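Local coordinates for attachment invasion locus protein (Yersinia pestis, PDB 3QRA), which probably promotes adhesion of the bacterium to eukaryotic host cells and their invasion, as an outer-membrane beta-barrel, by a mechanism that remains unknown, at residues V86-G97 / S112-Q123; P128-E137 / T148-F157. All blocks are in the same frame, centred on the assembly; numbering follows the deposited sequence.

Contact 1: residues V86-G97 / S112-Q123; sequences VSLYGLLGAGHG and SKTSLAYGAGLQ. With C8E ((hydroxyethyloxy)tri(ethyloxy)octane), chain C; C8E ((hydroxyethyloxy)tri(ethyloxy)octane), chain D; C8E ((hydroxyethyloxy)tri(ethyloxy)octane), chain H.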
# COMPACT_ATOMS: atom_id res chain seq x y z
N VAL A 86 14.54 -13.50 -7.13
CA VAL A 86 13.55 -13.24 -6.10
C VAL A 86 14.15 -12.67 -4.83
O VAL A 86 15.21 -13.09 -4.38
CB VAL A 86 12.73 -14.51 -5.77
CG1 VAL A 86 11.67 -14.21 -4.72
CG2 VAL A 86 12.07 -15.08 -7.02
N SER A 87 13.43 -11.70 -4.26
CA SER A 87 13.78 -11.10 -2.99
C SER A 87 12.52 -10.95 -2.15
O SER A 87 11.44 -10.72 -2.70
CB SER A 87 14.40 -9.72 -3.20
OG SER A 87 15.54 -9.80 -4.05
N LEU A 88 12.66 -11.05 -0.84
CA LEU A 88 11.53 -10.97 0.09
C LEU A 88 11.71 -9.80 1.04
O LEU A 88 12.80 -9.52 1.48
CB LEU A 88 11.46 -12.23 0.94
CG LEU A 88 11.45 -13.59 0.25
CD1 LEU A 88 11.52 -14.70 1.30
CD2 LEU A 88 10.22 -13.73 -0.62
N TYR A 89 10.63 -9.13 1.40
CA TYR A 89 10.79 -8.00 2.32
C TYR A 89 9.66 -7.88 3.35
O TYR A 89 8.54 -8.38 3.16
CB TYR A 89 10.98 -6.70 1.54
CG TYR A 89 9.86 -6.32 0.57
CD1 TYR A 89 8.68 -5.73 1.03
CD2 TYR A 89 10.01 -6.51 -0.80
CE1 TYR A 89 7.66 -5.37 0.15
CE2 TYR A 89 9.00 -6.13 -1.70
CZ TYR A 89 7.84 -5.56 -1.22
OH TYR A 89 6.85 -5.17 -2.11
N GLY A 90 9.98 -7.22 4.46
CA GLY A 90 9.01 -6.91 5.50
C GLY A 90 9.05 -5.42 5.79
O GLY A 90 10.13 -4.82 5.85
N LEU A 91 7.88 -4.81 5.96
CA LEU A 91 7.75 -3.36 6.07
C LEU A 91 6.97 -2.95 7.32
O LEU A 91 6.08 -3.67 7.78
CB LEU A 91 7.01 -2.80 4.85
CG LEU A 91 7.61 -3.19 3.49
CD1 LEU A 91 6.77 -2.62 2.36
CD2 LEU A 91 9.04 -2.69 3.39
N LEU A 92 7.34 -1.80 7.86
CA LEU A 92 6.67 -1.21 9.01
C LEU A 92 6.60 0.28 8.78
O LEU A 92 7.50 0.89 8.19
CB LEU A 92 7.47 -1.49 10.28
CG LEU A 92 6.86 -0.95 11.58
CD1 LEU A 92 5.56 -1.67 11.88
CD2 LEU A 92 7.84 -1.12 12.74
N GLY A 93 5.52 0.89 9.26
CA GLY A 93 5.39 2.33 9.12
C GLY A 93 4.06 2.82 9.65
O GLY A 93 3.57 2.33 10.66
N ALA A 94 3.48 3.78 8.94
CA ALA A 94 2.25 4.41 9.39
C ALA A 94 1.20 4.38 8.29
O ALA A 94 1.51 4.58 7.10
CB ALA A 94 2.50 5.85 9.83
N GLY A 95 -0.04 4.12 8.70
CA GLY A 95 -1.20 4.26 7.84
C GLY A 95 -2.09 5.37 8.38
O GLY A 95 -2.15 5.59 9.60
N HIS A 96 -2.78 6.07 7.48
CA HIS A 96 -3.67 7.16 7.85
C HIS A 96 -4.92 7.01 7.02
O HIS A 96 -4.86 6.98 5.78
CB HIS A 96 -3.01 8.52 7.57
CG HIS A 96 -3.89 9.69 7.90
ND1 HIS A 96 -4.06 10.16 9.19
CD2 HIS A 96 -4.67 10.47 7.12
CE1 HIS A 96 -4.88 11.19 9.18
NE2 HIS A 96 -5.27 11.40 7.93
N GLY A 97 -6.05 6.89 7.71
CA GLY A 97 -7.35 6.79 7.06
C GLY A 97 -8.25 7.95 7.41
O GLY A 97 -8.20 8.50 8.51
N SER A 112 -10.79 10.71 11.23
CA SER A 112 -9.52 10.29 10.66
C SER A 112 -8.62 9.72 11.76
O SER A 112 -8.77 10.05 12.94
CB SER A 112 -8.84 11.45 9.90
OG SER A 112 -8.07 12.26 10.76
N LYS A 113 -7.73 8.84 11.36
CA LYS A 113 -6.90 8.12 12.32
C LYS A 113 -5.58 7.72 11.70
O LYS A 113 -5.52 7.33 10.53
CB LYS A 113 -7.64 6.88 12.83
CG LYS A 113 -6.81 5.96 13.72
CD LYS A 113 -6.58 6.57 15.10
CE LYS A 113 -5.78 5.62 16.00
NZ LYS A 113 -5.56 6.20 17.36
N THR A 114 -4.51 7.82 12.49
CA THR A 114 -3.20 7.32 12.11
C THR A 114 -2.81 6.18 13.04
O THR A 114 -2.93 6.30 14.26
CB THR A 114 -2.13 8.42 12.23
OG1 THR A 114 -2.53 9.56 11.45
CG2 THR A 114 -0.77 7.92 11.73
N SER A 115 -2.33 5.08 12.46
CA SER A 115 -1.91 3.95 13.26
C SER A 115 -0.72 3.30 12.58
O SER A 115 -0.28 3.77 11.53
CB SER A 115 -3.05 2.93 13.39
OG SER A 115 -2.77 1.97 14.39
N LEU A 116 -0.20 2.24 13.18
CA LEU A 116 0.87 1.48 12.55
C LEU A 116 0.35 0.79 11.29
O LEU A 116 -0.82 0.38 11.21
CB LEU A 116 1.42 0.43 13.51
CG LEU A 116 2.19 0.99 14.71
CD1 LEU A 116 2.49 -0.14 15.71
CD2 LEU A 116 3.48 1.67 14.23
N ALA A 117 1.22 0.67 10.29
CA ALA A 117 0.94 -0.17 9.13
C ALA A 117 2.05 -1.21 9.01
O ALA A 117 3.21 -0.93 9.30
CB ALA A 117 0.87 0.67 7.87
N TYR A 118 1.68 -2.41 8.58
CA TYR A 118 2.62 -3.53 8.53
C TYR A 118 2.52 -4.15 7.15
O TYR A 118 1.43 -4.33 6.65
CB TYR A 118 2.21 -4.61 9.53
CG TYR A 118 1.88 -4.11 10.91
CD1 TYR A 118 2.86 -4.06 11.90
CD2 TYR A 118 0.59 -3.73 11.25
CE1 TYR A 118 2.55 -3.64 13.18
CE2 TYR A 118 0.28 -3.29 12.53
CZ TYR A 118 1.26 -3.25 13.49
OH TYR A 118 0.97 -2.82 14.77
N GLY A 119 3.63 -4.52 6.55
CA GLY A 119 3.58 -5.09 5.22
C GLY A 119 4.57 -6.21 4.98
O GLY A 119 5.51 -6.42 5.75
N ALA A 120 4.34 -6.97 3.92
CA ALA A 120 5.26 -8.01 3.52
C ALA A 120 5.10 -8.19 2.02
O ALA A 120 3.98 -8.10 1.50
CB ALA A 120 4.96 -9.32 4.26
N GLY A 121 6.20 -8.43 1.32
CA GLY A 121 6.08 -8.61 -0.11
C GLY A 121 7.31 -9.22 -0.74
O GLY A 121 8.23 -9.65 -0.05
N LEU A 122 7.31 -9.20 -2.06
CA LEU A 122 8.43 -9.67 -2.80
C LEU A 122 8.68 -8.93 -4.08
O LEU A 122 7.82 -8.32 -4.61
CB LEU A 122 8.32 -11.12 -3.06
CG LEU A 122 7.12 -11.63 -3.74
CD1 LEU A 122 7.39 -11.51 -5.14
CD2 LEU A 122 6.89 -13.07 -3.39
N GLN A 123 9.92 -9.02 -4.50
CA GLN A 123 10.29 -8.49 -5.81
C GLN A 123 10.85 -9.61 -6.68
O GLN A 123 11.68 -10.40 -6.23
CB GLN A 123 11.31 -7.36 -5.70
CG GLN A 123 10.81 -6.18 -4.87
CD GLN A 123 11.36 -4.85 -5.35
OE1 GLN A 123 12.54 -4.75 -5.71
NE2 GLN A 123 10.51 -3.83 -5.36
C1 C8E C . -1.58 -6.09 17.19
C2 C8E C . -1.63 -6.90 15.90
C3 C8E C . -0.72 -6.32 14.83
C4 C8E C . -0.16 -7.45 13.95
C5 C8E C . -0.50 -7.26 12.48
C6 C8E C . 0.63 -7.79 11.60
C7 C8E C . 0.21 -7.85 10.13
C8 C8E C . 1.35 -8.36 9.25
O9 C8E C . 0.86 -8.69 7.96
C10 C8E C . 1.66 -8.15 6.93
C1 C8E D . -11.25 5.64 8.45
C2 C8E D . -11.04 6.62 9.61
C3 C8E D . -10.72 5.88 10.90
C4 C8E D . -11.91 5.82 11.85
C5 C8E D . -11.45 5.48 13.25
C6 C8E D . -12.21 6.27 14.31
C7 C8E D . -11.46 7.54 14.71
C8 C8E D . -12.41 8.52 15.39
C1 C8E H . 2.99 -11.19 -2.48
C2 C8E H . 2.51 -10.85 -1.07
C3 C8E H . 3.08 -11.82 -0.04
C4 C8E H . 3.07 -11.22 1.36
C5 C8E H . 2.36 -12.12 2.36
C6 C8E H . 1.20 -11.41 3.06
C7 C8E H . 0.15 -12.41 3.52
C8 C8E H . -1.04 -11.72 4.17
O9 C8E H . -2.22 -12.44 3.88
O HOH W 1 14.27 -9.31 -6.40

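Contact 2: residues P128-E137 / T148-F157; sequences PNFVIDASYE and TWMLGAGYRF. With C8E ((hydroxyethyloxy)tri(ethyloxy)octane), chain B; C8E ((hydroxyethyloxy)tri(ethyloxy)octane), chain H.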
# COMPACT_ATOMS: atom_id res chain seq x y z
N PRO A 128 17.65 -8.76 -15.23
CA PRO A 128 18.34 -8.06 -14.14
C PRO A 128 17.96 -6.58 -13.99
O PRO A 128 18.09 -6.05 -12.88
CB PRO A 128 19.82 -8.20 -14.53
CG PRO A 128 19.87 -9.48 -15.29
CD PRO A 128 18.59 -9.54 -16.07
N ASN A 129 17.49 -5.93 -15.06
CA ASN A 129 17.12 -4.52 -14.97
C ASN A 129 15.63 -4.23 -14.84
O ASN A 129 15.22 -3.07 -14.89
CB ASN A 129 17.68 -3.73 -16.15
CG ASN A 129 19.19 -3.81 -16.22
OD1 ASN A 129 19.73 -4.41 -17.14
ND2 ASN A 129 19.86 -3.21 -15.25
N PHE A 130 14.81 -5.26 -14.68
CA PHE A 130 13.38 -5.06 -14.53
C PHE A 130 12.92 -5.56 -13.19
O PHE A 130 13.56 -6.43 -12.60
CB PHE A 130 12.60 -5.80 -15.61
CG PHE A 130 12.91 -5.31 -17.00
CD1 PHE A 130 12.15 -4.31 -17.58
CD2 PHE A 130 13.99 -5.82 -17.70
CE1 PHE A 130 12.45 -3.85 -18.85
CE2 PHE A 130 14.29 -5.36 -18.97
CZ PHE A 130 13.51 -4.38 -19.55
N VAL A 131 11.81 -5.01 -12.72
CA VAL A 131 11.22 -5.35 -11.42
C VAL A 131 9.74 -5.59 -11.57
O VAL A 131 9.09 -4.86 -12.20
CB VAL A 131 11.30 -4.21 -10.43
CG1 VAL A 131 10.93 -4.68 -9.08
CG2 VAL A 131 12.54 -3.69 -10.37
N ILE A 132 9.25 -6.63 -10.94
CA ILE A 132 7.85 -6.84 -10.69
C ILE A 132 7.71 -6.92 -9.18
O ILE A 132 8.44 -7.66 -8.53
CB ILE A 132 7.35 -8.14 -11.34
CG1 ILE A 132 7.57 -8.07 -12.86
CG2 ILE A 132 5.87 -8.37 -11.01
CD1 ILE A 132 7.11 -9.29 -13.60
N ASP A 133 6.81 -6.13 -8.62
CA ASP A 133 6.72 -5.99 -7.18
C ASP A 133 5.32 -6.39 -6.73
O ASP A 133 4.34 -6.02 -7.37
CB ASP A 133 7.00 -4.53 -6.78
CG ASP A 133 6.80 -4.29 -5.28
OD1 ASP A 133 7.73 -4.60 -4.52
OD2 ASP A 133 5.71 -3.81 -4.88
N ALA A 134 5.21 -7.14 -5.64
CA ALA A 134 3.88 -7.44 -5.10
C ALA A 134 3.94 -7.46 -3.59
O ALA A 134 4.89 -8.00 -3.01
CB ALA A 134 3.35 -8.78 -5.63
N SER A 135 2.95 -6.87 -2.94
CA SER A 135 2.96 -6.86 -1.48
C SER A 135 1.57 -6.73 -0.88
O SER A 135 0.61 -6.39 -1.56
CB SER A 135 3.88 -5.74 -0.96
OG SER A 135 3.26 -4.47 -1.04
N TYR A 136 1.49 -7.03 0.41
CA TYR A 136 0.27 -6.86 1.19
C TYR A 136 0.60 -5.99 2.40
O TYR A 136 1.71 -6.04 2.96
CB TYR A 136 -0.30 -8.21 1.64
CG TYR A 136 -1.47 -8.06 2.60
CD1 TYR A 136 -2.74 -7.77 2.13
CD2 TYR A 136 -1.29 -8.20 3.98
CE1 TYR A 136 -3.81 -7.63 3.00
CE2 TYR A 136 -2.36 -8.05 4.85
CZ TYR A 136 -3.61 -7.76 4.36
OH TYR A 136 -4.69 -7.62 5.21
N GLU A 137 -0.37 -5.18 2.80
CA GLU A 137 -0.22 -4.27 3.92
C GLU A 137 -1.48 -4.32 4.77
O GLU A 137 -2.56 -4.46 4.25
CB GLU A 137 -0.03 -2.87 3.38
CG GLU A 137 0.10 -1.78 4.42
CD GLU A 137 0.49 -0.49 3.75
OE1 GLU A 137 1.65 -0.42 3.28
OE2 GLU A 137 -0.37 0.42 3.65
N THR A 148 -4.47 -3.91 2.24
CA THR A 148 -4.16 -3.36 0.92
C THR A 148 -3.20 -4.25 0.14
O THR A 148 -2.12 -4.57 0.62
CB THR A 148 -3.57 -1.93 1.04
OG1 THR A 148 -4.47 -1.09 1.77
CG2 THR A 148 -3.29 -1.32 -0.37
N TRP A 149 -3.61 -4.63 -1.06
CA TRP A 149 -2.76 -5.39 -1.96
C TRP A 149 -2.17 -4.45 -3.00
O TRP A 149 -2.81 -3.50 -3.43
CB TRP A 149 -3.54 -6.50 -2.66
CG TRP A 149 -3.76 -7.70 -1.77
CD1 TRP A 149 -4.87 -7.99 -1.04
CD2 TRP A 149 -2.84 -8.77 -1.54
NE1 TRP A 149 -4.70 -9.18 -0.37
CE2 TRP A 149 -3.46 -9.68 -0.66
CE3 TRP A 149 -1.54 -9.05 -2.00
CZ2 TRP A 149 -2.82 -10.85 -0.22
CZ3 TRP A 149 -0.91 -10.21 -1.56
CH2 TRP A 149 -1.56 -11.09 -0.68
N MET A 150 -0.93 -4.75 -3.39
CA MET A 150 -0.19 -3.89 -4.30
C MET A 150 0.51 -4.75 -5.33
O MET A 150 1.09 -5.79 -4.99
CB MET A 150 0.85 -3.08 -3.52
CG MET A 150 0.23 -2.18 -2.43
SD MET A 150 1.48 -1.42 -1.38
CE MET A 150 0.51 -1.20 0.12
N LEU A 151 0.45 -4.30 -6.59
CA LEU A 151 1.12 -5.01 -7.68
C LEU A 151 1.67 -3.99 -8.67
O LEU A 151 0.90 -3.24 -9.27
CB LEU A 151 0.14 -5.94 -8.40
CG LEU A 151 0.66 -6.63 -9.67
CD1 LEU A 151 1.80 -7.58 -9.34
CD2 LEU A 151 -0.48 -7.37 -10.38
N GLY A 152 2.98 -3.98 -8.83
CA GLY A 152 3.63 -2.94 -9.61
C GLY A 152 4.81 -3.44 -10.42
O GLY A 152 5.13 -4.62 -10.43
N ALA A 153 5.44 -2.52 -11.13
CA ALA A 153 6.56 -2.86 -11.99
C ALA A 153 7.42 -1.64 -12.20
O ALA A 153 6.99 -0.49 -11.97
CB ALA A 153 6.06 -3.40 -13.35
N GLY A 154 8.66 -1.88 -12.62
CA GLY A 154 9.58 -0.79 -12.85
C GLY A 154 10.96 -1.31 -13.19
O GLY A 154 11.10 -2.39 -13.77
N TYR A 155 11.98 -0.56 -12.82
CA TYR A 155 13.32 -0.84 -13.30
C TYR A 155 14.32 -0.90 -12.18
O TYR A 155 14.10 -0.33 -11.12
CB TYR A 155 13.75 0.23 -14.29
CG TYR A 155 12.78 0.34 -15.43
CD1 TYR A 155 12.84 -0.55 -16.50
CD2 TYR A 155 11.80 1.32 -15.44
CE1 TYR A 155 11.95 -0.45 -17.56
CE2 TYR A 155 10.91 1.43 -16.49
CZ TYR A 155 10.98 0.54 -17.54
OH TYR A 155 10.09 0.65 -18.59
N ARG A 156 15.42 -1.60 -12.44
CA ARG A 156 16.54 -1.69 -11.53
C ARG A 156 17.83 -1.35 -12.22
O ARG A 156 18.08 -1.87 -13.22
CB ARG A 156 16.66 -3.10 -11.02
CG ARG A 156 17.81 -3.24 -10.16
CD ARG A 156 17.75 -4.40 -9.34
NE ARG A 156 17.96 -5.57 -10.10
CZ ARG A 156 18.69 -6.56 -9.67
NH1 ARG A 156 19.19 -6.46 -8.49
NH2 ARG A 156 18.87 -7.65 -10.36
N PHE A 157 18.61 -0.47 -11.62
CA PHE A 157 19.75 0.14 -12.27
C PHE A 157 20.79 0.46 -11.23
O PHE A 157 20.44 0.76 -10.09
CB PHE A 157 19.31 1.45 -12.95
CG PHE A 157 18.55 2.37 -12.03
CD1 PHE A 157 17.19 2.19 -11.82
CD2 PHE A 157 19.19 3.42 -11.39
CE1 PHE A 157 16.49 3.03 -10.97
CE2 PHE A 157 18.49 4.26 -10.54
CZ PHE A 157 17.14 4.07 -10.33
OXT PHE A 157 21.99 0.45 -11.49
C1 C8E B . 7.42 6.20 -11.56
C2 C8E B . 8.47 5.13 -11.83
C3 C8E B . 7.83 3.85 -12.34
C4 C8E B . 8.49 3.36 -13.62
C5 C8E B . 7.48 3.21 -14.76
C6 C8E B . 7.20 1.74 -15.01
C7 C8E B . 5.85 1.52 -15.69
C8 C8E B . 5.27 0.15 -15.34
O9 C8E B . 3.93 0.34 -14.95
C10 C8E B . 3.23 -0.86 -14.71
C11 C8E B . 2.52 -0.68 -13.38
O12 C8E B . 1.69 -1.79 -13.11
C13 C8E B . 2.43 -2.97 -13.02
C14 C8E B . 1.55 -4.16 -13.37
O15 C8E B . 2.23 -5.33 -12.95
C16 C8E B . 3.18 -5.76 -13.91
C17 C8E B . 2.50 -6.09 -15.22
C1 C8E H . 2.99 -11.19 -2.48
C2 C8E H . 2.51 -10.85 -1.07
C3 C8E H . 3.08 -11.82 -0.04
C4 C8E H . 3.07 -11.22 1.36
C5 C8E H . 2.36 -12.12 2.36
C6 C8E H . 1.20 -11.41 3.06
C7 C8E H . 0.15 -12.41 3.52
C8 C8E H . -1.04 -11.72 4.17
O9 C8E H . -2.22 -12.44 3.88
O HOH W 2 -3.59 -1.46 4.44

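Contact 1: residues V86-G97 / S112-Q123
Y89 lays its ring on the backbone of G121, the residue paired with it across two antiparallel strands. At CB the side chain turns in to a position between the backbone N and the carbonyl carbon (chi1 58°), which folds the ring back over the neighbouring strand. CG and CD2 sit by G121 O, while CD1 lies 3.7 Å from G121 N. Further out, CE1 reaches G121 CA at 3.6 Å, and CE2 nears L122 N, with Q123 CG at the ring edge. CZ is over G121 CA, whose C-H makes a CH-pi contact with the ring face. Glycine suits this place because a CB would collide with the Y89 hydroxyl; the bare backbone lets the ring lie flat. At the tip, OH bonds to D133 inside the barrel.

The same inner face carries S87, whose OG bonds to R35 and also, at 2.7 Å, to a water that donates to Q123 O.

On the outer face the side chains are mostly apolar. L92 CD1 meets Y118 CD1 at 3.6 Å, the two side chains lying side by side, and a detergent chain runs over one face of the tyrosine ring. H96 extends anti to its N (chi1 179°), and its ND1 is hydrogen-bonded to T114 OG1 at 2.8 Å, with the hydroxyl near the imidazole plane; its ring also meets that of Y72. Hydrogen-bonded pairs, from S87 with Q123 to G97 with K113, alternate with non-hydrogen-bonded ones. A polar interior, a greasy exterior and tyrosine over glycine mark this hairpin as part of an outer-membrane beta-barrel.

Contact 2: residues P128-E137 / T148-F157
The side chain of R156 hydrogen-bonds to the backbone carbonyl of P128 at the open end of this hairpin. The arginine chain bends at chi3 (72°), and NE donates to P128 O at 2.8 Å, nearly along the C=O axis; NH2 adds a weak bond to the same oxygen. NH1 forms salt bridges to E4 and E37, so a long, many-handed arginine suits a spot where residues leading into strand 130-141 meet acids at nearby strand ends. N129 answers: its ND2 donates to R156 O at 3.0 Å and an almost straight 170°, with the acceptor in the amide plane, while R156 N bonds to N129 O.

Backbone bonds continue in pairs from V131 with G154 to E137 with T148. These are the last two strands of an eight-stranded antiparallel outer-membrane barrel, which ends, as such proteins commonly do, in a phenylalanine, F157.

On the outer face Y136, extended anti to its N (chi1 173°), sets CB over the six-membered ring of W149, 3.8 Å from its centroid, and CD1 3.5 Å from W149 CE2. A detergent molecule covers one face of the tyrosine and touches the indole edge, consistent with rings that would face lipid. F130 and Y155 lie side by side, with their CE1 atoms 3.7 Å apart.

Inside, M150 lies extended along S135 and E137, where an unbranched thioether can pack without needing a hydrogen bond. Its SD lies 3.5 Å from S135 OG, which bonds to K33, and its CE packs against E137 OE1 at 3.4 Å, while E137 OE2 bonds to S73 and Y71.

Contacts 1 and 2 are successive hairpins of one closed antiparallel barrel, in series along the chain: 86-97 with 112-123, then 128-137 with 148-157. Their centres are about 14 Å apart. The second strand of contact 1, 108-124, is the neighbour of the first strand of contact 2, 130-141, so the four strands form a continuous wall, stitched at this seam by L122 N to A134 O, 2.9 Å. Inside, the acid of contact 2 that already binds Y89 also takes Q123 NE2 and pairs with K33, so the hairpins share a polar network across the interior. Outside, one detergent molecule touches both, marking a common surface that would face membrane lipid.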